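Local atomic coordinates of MAU2 chromatid cohesion factor homolog (Saccharomyces cerevisiae, PDB entry 4XDN), a protein that pairs with SCC2 to form the complex that the cohesin ring needs to associate with chromosomes, so that sister chromatids can be held together. Residues R463-S468 and P516-P521; G430-Y435 and L454-V459; V448-L453 and E487-E492; N335-K340 and R595-M600. All blocks are in the same frame, centred on the assembly; numbering follows the deposited sequence.

Contact 1 (R463-S468 and P516-P521). With SO4 (sulfate ion), chain G.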
# COMPACT_ATOMS: atom_id res chain seq x y z
N ARG A 463 -0.62 10.41 33.43
CA ARG A 463 -1.58 11.11 34.27
C ARG A 463 -1.90 10.31 35.53
O ARG A 463 -2.07 10.88 36.60
CB ARG A 463 -2.85 11.41 33.49
CG ARG A 463 -2.65 12.47 32.42
CD ARG A 463 -3.89 12.68 31.57
NE ARG A 463 -3.68 13.73 30.58
CZ ARG A 463 -4.62 14.16 29.74
NH1 ARG A 463 -5.84 13.65 29.76
NH2 ARG A 463 -4.33 15.12 28.87
N VAL A 464 -1.97 8.99 35.40
CA VAL A 464 -2.14 8.12 36.56
C VAL A 464 -1.02 8.38 37.55
O VAL A 464 -1.22 8.34 38.77
CB VAL A 464 -2.14 6.62 36.16
CG1 VAL A 464 -1.93 5.72 37.39
CG2 VAL A 464 -3.45 6.27 35.47
N SER A 465 0.17 8.64 37.03
CA SER A 465 1.35 8.84 37.85
C SER A 465 1.31 10.16 38.62
O SER A 465 1.59 10.19 39.82
CB SER A 465 2.61 8.79 36.99
OG SER A 465 3.77 9.06 37.76
N ARG A 466 0.94 11.24 37.95
CA ARG A 466 1.03 12.58 38.54
C ARG A 466 -0.28 13.08 39.15
O ARG A 466 -0.26 13.97 40.00
CB ARG A 466 1.51 13.59 37.49
CG ARG A 466 0.56 13.84 36.34
CD ARG A 466 1.07 14.96 35.46
NE ARG A 466 0.25 15.16 34.27
CZ ARG A 466 -0.85 15.91 34.21
NH1 ARG A 466 -1.28 16.55 35.29
NH2 ARG A 466 -1.52 16.02 33.07
N CYS A 467 -1.41 12.52 38.73
CA CYS A 467 -2.70 12.98 39.24
C CYS A 467 -2.97 12.44 40.64
O CYS A 467 -2.49 11.37 41.01
CB CYS A 467 -3.84 12.57 38.30
SG CYS A 467 -3.82 13.41 36.69
N SER A 468 -3.74 13.19 41.41
CA SER A 468 -4.10 12.80 42.77
C SER A 468 -4.98 11.55 42.76
O SER A 468 -5.44 11.11 41.71
CB SER A 468 -4.82 13.94 43.49
OG SER A 468 -5.96 14.36 42.77
N PRO A 516 10.76 2.82 40.00
CA PRO A 516 10.49 4.25 40.09
C PRO A 516 10.20 4.88 38.73
O PRO A 516 10.55 6.03 38.49
CB PRO A 516 11.79 4.79 40.69
CG PRO A 516 12.84 3.93 40.04
CD PRO A 516 12.20 2.57 39.78
N PHE A 517 9.56 4.12 37.85
CA PHE A 517 9.22 4.61 36.52
C PHE A 517 7.86 5.29 36.53
O PHE A 517 7.53 6.07 35.63
CB PHE A 517 9.26 3.47 35.50
CG PHE A 517 10.50 2.62 35.60
CD1 PHE A 517 11.74 3.17 35.34
CD2 PHE A 517 10.42 1.29 35.97
CE1 PHE A 517 12.89 2.40 35.44
CE2 PHE A 517 11.56 0.51 36.07
CZ PHE A 517 12.79 1.07 35.81
N SER A 518 7.07 5.00 37.57
CA SER A 518 5.80 5.66 37.81
C SER A 518 5.59 5.84 39.30
O SER A 518 6.09 5.05 40.09
CB SER A 518 4.65 4.86 37.21
OG SER A 518 3.39 5.46 37.48
N TRP A 519 4.87 6.89 39.69
CA TRP A 519 4.57 7.11 41.11
C TRP A 519 3.43 6.20 41.56
O TRP A 519 3.41 5.75 42.71
CB TRP A 519 4.21 8.58 41.37
CG TRP A 519 5.38 9.51 41.28
CD1 TRP A 519 5.66 10.38 40.27
CD2 TRP A 519 6.43 9.67 42.24
NE1 TRP A 519 6.81 11.07 40.54
CE2 TRP A 519 7.31 10.65 41.74
CE3 TRP A 519 6.71 9.07 43.47
CZ2 TRP A 519 8.45 11.06 42.44
CZ3 TRP A 519 7.85 9.47 44.16
CH2 TRP A 519 8.70 10.45 43.64
N ASN A 520 2.48 5.94 40.66
CA ASN A 520 1.35 5.07 40.95
C ASN A 520 1.25 3.93 39.94
O ASN A 520 0.41 3.98 39.03
CB ASN A 520 0.05 5.88 40.96
CG ASN A 520 0.07 6.99 42.00
OD1 ASN A 520 -0.10 6.74 43.19
ND2 ASN A 520 0.27 8.22 41.54
N PRO A 521 2.10 2.90 40.09
CA PRO A 521 2.10 1.78 39.15
C PRO A 521 0.79 1.00 39.17
O PRO A 521 0.17 0.87 40.23
CB PRO A 521 3.26 0.91 39.64
CG PRO A 521 3.40 1.25 41.08
CD PRO A 521 3.05 2.70 41.19
S SO4 G . -7.67 15.36 26.62
O1 SO4 G . -6.40 14.94 26.02
O2 SO4 G . -8.68 15.47 25.57
O3 SO4 G . -8.09 14.37 27.60
O4 SO4 G . -7.49 16.65 27.27
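Ser465 sets its OG anti to its own backbone N (chi1 177°), which carries the hydroxyl to the Trp519 amide, while Asn520, its CG anti to the carbonyl carbon, brings its amide to the carbonyls of the last helical turn. The contact ties the C-terminal turn of helix 446-466, part of a largely helical array, to the loop that follows helix 499-513. Trp519 N donates to Ser465 OG at 3.1 Å and 173°, almost straight. The same OG bonds to an acidic side chain of the other protein's chain, so a small hydroxyl suits a place where loop and partner meet. At this helix end Asn520 ND2 makes two weak bonds, 3.1 Å to Val464 O and 2.9 Å to Ser465 O. Trp519 turns the edge of its indole, not a face, to Ser465 OG, and makes a cation-pi contact with a basic side chain of the other chain. Earlier in the same last turn, the extended Arg463 points NH1 at O3 of a sulfate probably taken up from the crystallisation liquor, 3.2 Å away and 171° at the hydrogen. A leucine here would remove that charged donor and would probably leave the sulfate, which is also bonded by Val432 N, much less firmly held. Next to Ser465, Val464 CG1 lies 3.3 Å from Asn520 O.

Contact 2 (G430-Y435 and L454-V459). With SO4 (sulfate ion), chain G.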
# COMPACT_ATOMS: atom_id res chain seq x y z
N GLY A 430 -2.30 16.75 25.69
CA GLY A 430 -2.69 15.38 25.95
C GLY A 430 -3.14 14.65 24.70
O GLY A 430 -2.64 13.58 24.38
N ALA A 431 -4.10 15.25 24.00
CA ALA A 431 -4.57 14.73 22.72
C ALA A 431 -5.24 13.36 22.85
O ALA A 431 -5.24 12.58 21.90
CB ALA A 431 -3.42 14.66 21.71
N VAL A 432 -5.80 13.08 24.01
CA VAL A 432 -6.52 11.83 24.22
C VAL A 432 -7.70 11.73 23.26
O VAL A 432 -7.87 10.72 22.58
CB VAL A 432 -7.03 11.70 25.68
CG1 VAL A 432 -7.91 10.47 25.86
CG2 VAL A 432 -5.86 11.64 26.64
N GLU A 433 -8.50 12.79 23.19
CA GLU A 433 -9.68 12.80 22.33
C GLU A 433 -9.30 12.70 20.85
O GLU A 433 -10.04 12.12 20.06
CB GLU A 433 -10.51 14.07 22.58
CG GLU A 433 -11.80 14.12 21.77
CD GLU A 433 -12.67 15.31 22.12
OE1 GLU A 433 -12.23 16.15 22.93
OE2 GLU A 433 -13.80 15.40 21.59
N GLU A 434 -8.16 13.27 20.49
CA GLU A 434 -7.71 13.25 19.10
C GLU A 434 -7.29 11.84 18.74
O GLU A 434 -7.69 11.29 17.71
CB GLU A 434 -6.54 14.22 18.85
CG GLU A 434 -6.45 15.44 19.77
CD GLU A 434 -7.56 16.44 19.56
OE1 GLU A 434 -7.95 16.66 18.39
OE2 GLU A 434 -8.04 17.02 20.55
N TYR A 435 -6.47 11.24 19.60
CA TYR A 435 -5.99 9.88 19.41
C TYR A 435 -7.15 8.88 19.44
O TYR A 435 -7.20 7.95 18.64
CB TYR A 435 -4.96 9.51 20.47
CG TYR A 435 -3.59 10.11 20.26
CD1 TYR A 435 -2.99 10.10 19.01
CD2 TYR A 435 -2.90 10.69 21.32
CE1 TYR A 435 -1.74 10.65 18.82
CE2 TYR A 435 -1.65 11.24 21.13
CZ TYR A 435 -1.07 11.22 19.88
OH TYR A 435 0.18 11.76 19.68
N LEU A 454 -1.25 3.69 21.57
CA LEU A 454 -0.05 3.64 22.39
C LEU A 454 0.30 5.01 22.95
O LEU A 454 0.66 5.14 24.12
CB LEU A 454 1.13 3.08 21.57
CG LEU A 454 1.08 1.58 21.27
CD1 LEU A 454 2.20 1.21 20.31
CD2 LEU A 454 1.18 0.75 22.54
N ASN A 455 0.21 6.04 22.11
CA ASN A 455 0.39 7.41 22.58
C ASN A 455 -0.68 7.75 23.61
O ASN A 455 -0.40 8.39 24.62
CB ASN A 455 0.33 8.41 21.42
CG ASN A 455 1.60 8.41 20.59
OD1 ASN A 455 2.70 8.24 21.10
ND2 ASN A 455 1.44 8.61 19.29
N CYS A 456 -1.90 7.29 23.35
CA CYS A 456 -3.01 7.54 24.26
C CYS A 456 -2.77 6.85 25.60
O CYS A 456 -3.09 7.41 26.65
CB CYS A 456 -4.33 7.04 23.64
SG CYS A 456 -5.79 7.41 24.63
N TYR A 457 -2.21 5.65 25.56
CA TYR A 457 -1.89 4.91 26.77
C TYR A 457 -0.80 5.62 27.56
O TYR A 457 -0.87 5.74 28.78
CB TYR A 457 -1.46 3.48 26.44
CG TYR A 457 -1.07 2.66 27.65
CD1 TYR A 457 0.24 2.67 28.13
CD2 TYR A 457 -2.00 1.89 28.32
CE1 TYR A 457 0.60 1.93 29.24
CE2 TYR A 457 -1.65 1.14 29.43
CZ TYR A 457 -0.35 1.17 29.89
OH TYR A 457 -0.00 0.43 30.99
N THR A 458 0.22 6.10 26.84
CA THR A 458 1.34 6.80 27.45
C THR A 458 0.87 8.03 28.20
O THR A 458 1.28 8.28 29.33
CB THR A 458 2.38 7.20 26.38
OG1 THR A 458 2.87 6.03 25.73
CG2 THR A 458 3.55 7.96 27.00
N VAL A 459 -0.00 8.81 27.56
CA VAL A 459 -0.56 10.00 28.17
C VAL A 459 -1.35 9.65 29.42
O VAL A 459 -1.16 10.25 30.48
CB VAL A 459 -1.47 10.76 27.18
CG1 VAL A 459 -2.27 11.86 27.87
CG2 VAL A 459 -0.63 11.35 26.06
S SO4 G . -7.67 15.36 26.62
O1 SO4 G . -6.40 14.94 26.02
O2 SO4 G . -8.68 15.47 25.57
O3 SO4 G . -8.09 14.37 27.60
O4 SO4 G . -7.49 16.65 27.27
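Asn455 rests its CB on one face of the Tyr435 ring, a CH-pi contact 3.7 Å from the centroid and 25° off the ring normal. Ring and amide planes are 36° apart, so the amide leans across the phenol without stacking on it. The two polar ends look elsewhere: Tyr435 OH bonds to Gln425 OE1 on helix 415-426, and Asn455 OD1 to the backbone of the other protein's chain. Beside this pair the Tyr435 CB meets Cys456 CB at 4.1 Å. Val432 holds CG1 anti to the backbone N (chi1 174°) and CG2 anti to the carbonyl carbon, which sends CG1 to Cys456 SG at 3.9 Å and CG2 to Val459 CG1 at 3.8 Å. Small, branched or thin side chains suit a seam in which helices 432-440 and 446-466 run antiparallel as a helical hairpin, the packing unit of alpha-helical repeat proteins. Where the hairpin's first helix begins, the Gly430 carbonyl O abuts Val459 CG2 at 3.4 Å. Gly430 has a positive phi, and a CB on it would collide with a sulfate oxygen. That oxygen, O1, accepts from Val432 N at 2.8 Å, as anions often do at a helix N-terminus. One layer further out, Thr458 OG1 and Thr458 N reach Leu454 O from opposite faces of its carbonyl plane, the hydroxyl at 2.9 Å.

Contact 3 (V448-L453 and E487-E492)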
# COMPACT_ATOMS: atom_id res chain seq x y z
N VAL A 448 -1.90 2.79 12.27
CA VAL A 448 -2.20 4.14 12.73
C VAL A 448 -3.04 4.09 13.99
O VAL A 448 -2.80 4.84 14.94
CB VAL A 448 -2.93 4.96 11.64
CG1 VAL A 448 -3.41 6.30 12.19
CG2 VAL A 448 -2.01 5.18 10.45
N LYS A 449 -4.04 3.21 14.00
CA LYS A 449 -4.88 3.01 15.17
C LYS A 449 -4.04 2.68 16.39
O LYS A 449 -4.29 3.16 17.49
CB LYS A 449 -5.89 1.89 14.93
CG LYS A 449 -7.05 2.27 14.02
CD LYS A 449 -8.07 1.15 13.96
CE LYS A 449 -9.31 1.57 13.19
NZ LYS A 449 -10.38 0.54 13.26
N MET A 450 -3.02 1.85 16.19
CA MET A 450 -2.20 1.37 17.29
C MET A 450 -1.22 2.42 17.78
O MET A 450 -0.97 2.53 18.98
CB MET A 450 -1.46 0.10 16.87
CG MET A 450 -2.34 -1.14 16.85
SD MET A 450 -1.42 -2.69 16.81
CE MET A 450 -0.54 -2.56 18.38
N ILE A 451 -0.66 3.20 16.86
CA ILE A 451 0.16 4.34 17.24
C ILE A 451 -0.67 5.29 18.10
O ILE A 451 -0.20 5.80 19.11
CB ILE A 451 0.72 5.10 16.01
CG1 ILE A 451 1.75 4.23 15.28
CG2 ILE A 451 1.36 6.43 16.42
CD1 ILE A 451 2.20 4.78 13.94
N SER A 452 -1.91 5.50 17.68
CA SER A 452 -2.83 6.37 18.41
C SER A 452 -3.13 5.81 19.80
O SER A 452 -3.18 6.56 20.78
CB SER A 452 -4.13 6.55 17.62
OG SER A 452 -3.88 7.08 16.33
N LEU A 453 -3.31 4.50 19.89
CA LEU A 453 -3.64 3.86 21.16
C LEU A 453 -2.45 3.86 22.11
O LEU A 453 -2.62 4.00 23.32
CB LEU A 453 -4.13 2.43 20.94
CG LEU A 453 -5.56 2.27 20.39
CD1 LEU A 453 -5.82 0.81 20.02
CD2 LEU A 453 -6.59 2.75 21.40
N GLU A 487 -3.48 -4.81 22.64
CA GLU A 487 -3.16 -6.23 22.57
C GLU A 487 -3.96 -6.93 21.48
O GLU A 487 -3.44 -7.78 20.76
CB GLU A 487 -3.43 -6.91 23.92
CG GLU A 487 -2.55 -6.41 25.06
CD GLU A 487 -1.09 -6.80 24.89
OE1 GLU A 487 -0.78 -7.62 24.00
OE2 GLU A 487 -0.24 -6.28 25.65
N LYS A 488 -5.23 -6.55 21.36
CA LYS A 488 -6.13 -7.18 20.40
C LYS A 488 -5.70 -6.91 18.96
O LYS A 488 -5.63 -7.83 18.15
CB LYS A 488 -7.57 -6.68 20.62
CG LYS A 488 -8.60 -7.36 19.74
CD LYS A 488 -9.96 -7.42 20.42
CE LYS A 488 -10.98 -8.18 19.58
NZ LYS A 488 -11.37 -7.42 18.36
N LEU A 489 -5.41 -5.65 18.65
CA LEU A 489 -5.00 -5.28 17.31
C LEU A 489 -3.61 -5.84 16.98
O LEU A 489 -3.36 -6.29 15.87
CB LEU A 489 -5.00 -3.75 17.14
CG LEU A 489 -6.35 -3.06 17.26
CD1 LEU A 489 -6.18 -1.55 17.24
CD2 LEU A 489 -7.30 -3.50 16.16
N LEU A 490 -2.72 -5.80 17.96
CA LEU A 490 -1.35 -6.28 17.76
C LEU A 490 -1.33 -7.75 17.39
O LEU A 490 -0.50 -8.20 16.60
CB LEU A 490 -0.51 -6.06 19.03
CG LEU A 490 0.99 -6.36 18.92
CD1 LEU A 490 1.66 -5.63 17.76
CD2 LEU A 490 1.68 -5.99 20.23
N GLN A 491 -2.27 -8.51 17.96
CA GLN A 491 -2.28 -9.96 17.83
C GLN A 491 -2.74 -10.42 16.45
O GLN A 491 -2.52 -11.57 16.07
CB GLN A 491 -3.16 -10.56 18.92
CG GLN A 491 -2.98 -12.05 19.13
CD GLN A 491 -3.66 -12.56 20.39
OE1 GLN A 491 -4.10 -11.77 21.23
NE2 GLN A 491 -3.76 -13.87 20.53
N GLU A 492 -3.38 -9.52 15.70
CA GLU A 492 -3.88 -9.84 14.37
C GLU A 492 -3.13 -9.07 13.27
O GLU A 492 -3.60 -8.99 12.13
CB GLU A 492 -5.38 -9.55 14.28
CG GLU A 492 -5.78 -8.12 14.63
CD GLU A 492 -7.28 -7.95 14.79
OE1 GLU A 492 -7.96 -8.92 15.17
OE2 GLU A 492 -7.78 -6.83 14.53
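Met450 and Leu489 lie alongside each other, pointing opposite ways, each reaching across toward the other's helix. The closest point of their overlap is Met450 CG against Leu489 CB, 3.7 Å apart; Leu489 CD1 also reaches Met450 CG, at 3.9 Å, while Leu489 CB touches SD as well. The methionine goes on beyond this neighbour. Its chain is extended through chi2; the Met450 and Leu490 side chains cross at about a right angle, and the bend at chi3 (62°) sets CE 3.6 Å from Leu490 CB. A long, unbranched and flexible side chain suits this place, since a single residue can pass one leucine and end on the next; Met450 SD meanwhile lies 3.6 Å from Leu490 N. Helices 446-466 and 472-490 are successive antiparallel helices, and helix 446-466 also packs against helix 432-440, the layered stacking of an alpha-helical repeat array. Leu453, one turn further along, crosses Leu489 at roughly a right angle and touches it through the methyls alone, CD1 to CD1 at 3.7 Å. Lys449 lends only the aliphatic root of its chain, CB to Leu489 CD1 at 4.2 Å, which suits a partly exposed position. Trp501 of helix 499-513 packs on Met450, and Val505 of that helix packs on Leu490. Ser452 faces Tyr435 and Leu438 of helix 432-440; its OG turns back to Val448 O at 2.8 Å, approaching from above the carbonyl plane, while Ser452 N bonds to that oxygen from the opposite face.

Contact 4 (N335-K340 and R595-M600); sequences NCYDEK and RQQGGM. With SO4 (sulfate ion), chain F.
Cys336, which touches Gln597 across the contact, is not a glycine yet takes a positive phi of 71°, and the backbone closes there into a classic gamma turn, with Tyr337 N donating to Asn335 O at 2.7 Å. The turn swings Cys336 CB to within 3.6 Å of Gln597 NE2 and throws Tyr337 out against both glutamines. The tyrosine ring holds the crowded position between backbone N and carbonyl carbon (chi1 64°), which stands it broadside to Gln596. Gln596 CB sits over the centre of one face, a CH-pi contact 3.9 Å from the centroid and 12° off the normal. Its chain then bends at chi2 and brings OE1 to 3.0 Å from Tyr337 CE2. Gln597 arrives differently: its extended chain crosses the tyrosine at about a right angle and sets NE2 at the ring edge, 3.4 Å from Tyr337 CD1. The opposite face of the ring is backed by Asp338 CB. A broad flat ring suits this place because it offers a face to the Gln596 methylene and an edge to the Gln597 amide. An alanine in its place would strip the ring from between Gln596 and Asp338, and is likely to open a gap there and leave the Gln596 end without the surface it rests on. Outside the pair, Leu397 of helix 369-398 packs on Tyr337, and Leu562 on both glutamines. Asp338 is the N-cap of helix 339-360, its OD1 accepting from Gly341 N, so the arrangement is that of a gamma turn leading into a side-chain-capped helix start, docked on an interhelical loop of a helical-repeat array.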
# COMPACT_ATOMS: atom_id res chain seq x y z
N ASN A 335 16.06 6.42 11.77
CA ASN A 335 17.44 6.73 12.11
C ASN A 335 17.62 8.24 12.30
O ASN A 335 18.27 8.68 13.25
CB ASN A 335 18.39 6.21 11.03
CG ASN A 335 18.34 4.70 10.90
OD1 ASN A 335 17.55 4.15 10.13
ND2 ASN A 335 19.20 4.02 11.64
N CYS A 336 17.07 9.02 11.37
CA CYS A 336 16.81 10.45 11.57
C CYS A 336 18.04 11.37 11.59
O CYS A 336 18.24 12.17 10.67
CB CYS A 336 16.03 10.66 12.87
SG CYS A 336 15.58 12.36 13.21
N TYR A 337 18.86 11.26 12.63
CA TYR A 337 19.91 12.25 12.88
C TYR A 337 21.28 11.84 12.34
O TYR A 337 22.16 12.68 12.16
CB TYR A 337 20.03 12.51 14.39
CG TYR A 337 20.45 11.29 15.17
CD1 TYR A 337 19.52 10.35 15.60
CD2 TYR A 337 21.79 11.06 15.47
CE1 TYR A 337 19.90 9.23 16.31
CE2 TYR A 337 22.18 9.94 16.18
CZ TYR A 337 21.23 9.03 16.60
OH TYR A 337 21.62 7.92 17.30
N ASP A 338 21.46 10.54 12.09
CA ASP A 338 22.74 10.00 11.66
C ASP A 338 22.86 9.97 10.13
O ASP A 338 22.06 10.59 9.43
CB ASP A 338 22.93 8.60 12.23
CG ASP A 338 21.88 7.63 11.72
OD1 ASP A 338 20.86 8.10 11.18
OD2 ASP A 338 22.08 6.40 11.86
N GLU A 339 23.86 9.26 9.63
CA GLU A 339 24.12 9.17 8.19
C GLU A 339 22.93 8.58 7.44
O GLU A 339 22.61 9.01 6.33
CB GLU A 339 25.38 8.34 7.92
CG GLU A 339 25.25 6.83 8.15
CD GLU A 339 25.05 6.46 9.60
OE1 GLU A 339 25.58 7.17 10.49
OE2 GLU A 339 24.35 5.46 9.87
N LYS A 340 22.27 7.59 8.04
CA LYS A 340 21.10 6.97 7.43
C LYS A 340 19.98 7.99 7.27
O LYS A 340 19.31 8.04 6.24
CB LYS A 340 20.62 5.78 8.25
CG LYS A 340 21.37 4.48 7.97
CD LYS A 340 20.78 3.32 8.77
CE LYS A 340 21.33 1.98 8.31
NZ LYS A 340 22.80 1.87 8.52
N ARG A 595 20.82 14.29 23.41
CA ARG A 595 21.08 15.56 22.72
C ARG A 595 20.89 15.45 21.21
O ARG A 595 20.79 16.47 20.52
CB ARG A 595 22.51 16.03 23.02
CG ARG A 595 23.60 15.30 22.25
CD ARG A 595 24.98 15.81 22.64
NE ARG A 595 25.91 15.76 21.52
CZ ARG A 595 25.83 16.54 20.44
NH1 ARG A 595 24.84 17.42 20.32
NH2 ARG A 595 26.73 16.43 19.48
N GLN A 596 20.82 14.23 20.70
CA GLN A 596 20.83 13.99 19.26
C GLN A 596 19.53 14.42 18.57
O GLN A 596 19.51 14.65 17.36
CB GLN A 596 21.09 12.51 18.98
CG GLN A 596 22.41 11.99 19.52
CD GLN A 596 23.57 12.19 18.56
OE1 GLN A 596 24.14 11.23 18.05
NE2 GLN A 596 23.92 13.45 18.31
N GLN A 597 18.45 14.54 19.34
CA GLN A 597 17.16 14.97 18.80
C GLN A 597 16.47 15.97 19.73
O GLN A 597 16.68 15.95 20.94
CB GLN A 597 16.24 13.76 18.58
CG GLN A 597 16.70 12.81 17.49
CD GLN A 597 15.84 11.56 17.39
OE1 GLN A 597 14.84 11.42 18.10
NE2 GLN A 597 16.22 10.66 16.50
N GLY A 598 15.65 16.84 19.14
CA GLY A 598 14.88 17.79 19.92
C GLY A 598 13.72 17.11 20.62
O GLY A 598 13.38 15.97 20.31
N GLY A 599 13.11 17.80 21.58
CA GLY A 599 11.98 17.26 22.31
C GLY A 599 12.36 16.25 23.39
O GLY A 599 11.50 15.62 23.99
N MET A 600 13.66 16.11 23.63
CA MET A 600 14.18 15.08 24.54
C MET A 600 14.60 15.63 25.91
O MET A 600 15.21 14.91 26.70
CB MET A 600 15.38 14.39 23.89
CG MET A 600 15.02 13.57 22.65
SD MET A 600 14.14 12.06 23.07
CE MET A 600 15.49 11.04 23.65
S SO4 F . 20.34 0.54 12.05
O1 SO4 F . 21.70 1.01 11.82
O2 SO4 F . 19.80 0.00 10.80
O3 SO4 F . 20.35 -0.50 13.06
O4 SO4 F . 19.50 1.65 12.51

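How the contacts relate
Contacts 1, 2 and 3 all draw on helix 446-466, taken at its C-terminal end, its middle and its N-terminal half. Contacts 2 and 3 are buried helix-to-helix seams, about 13 Å apart between centres, and they touch where Tyr435 meets Ser452; neither has a hydrogen bond between its two segments, though contact 2 adds an aromatic face. Contact 1 lies further out, is only partly buried and relies on polar bonds at a helix end beside the other protein's chain. It shares a sulfate with contact 2. Contact 4, also buried, uses other elements, joining loops distant in sequence through a tyrosine ring that takes one glutamine on its face and another at its edge, and touches none of the rest.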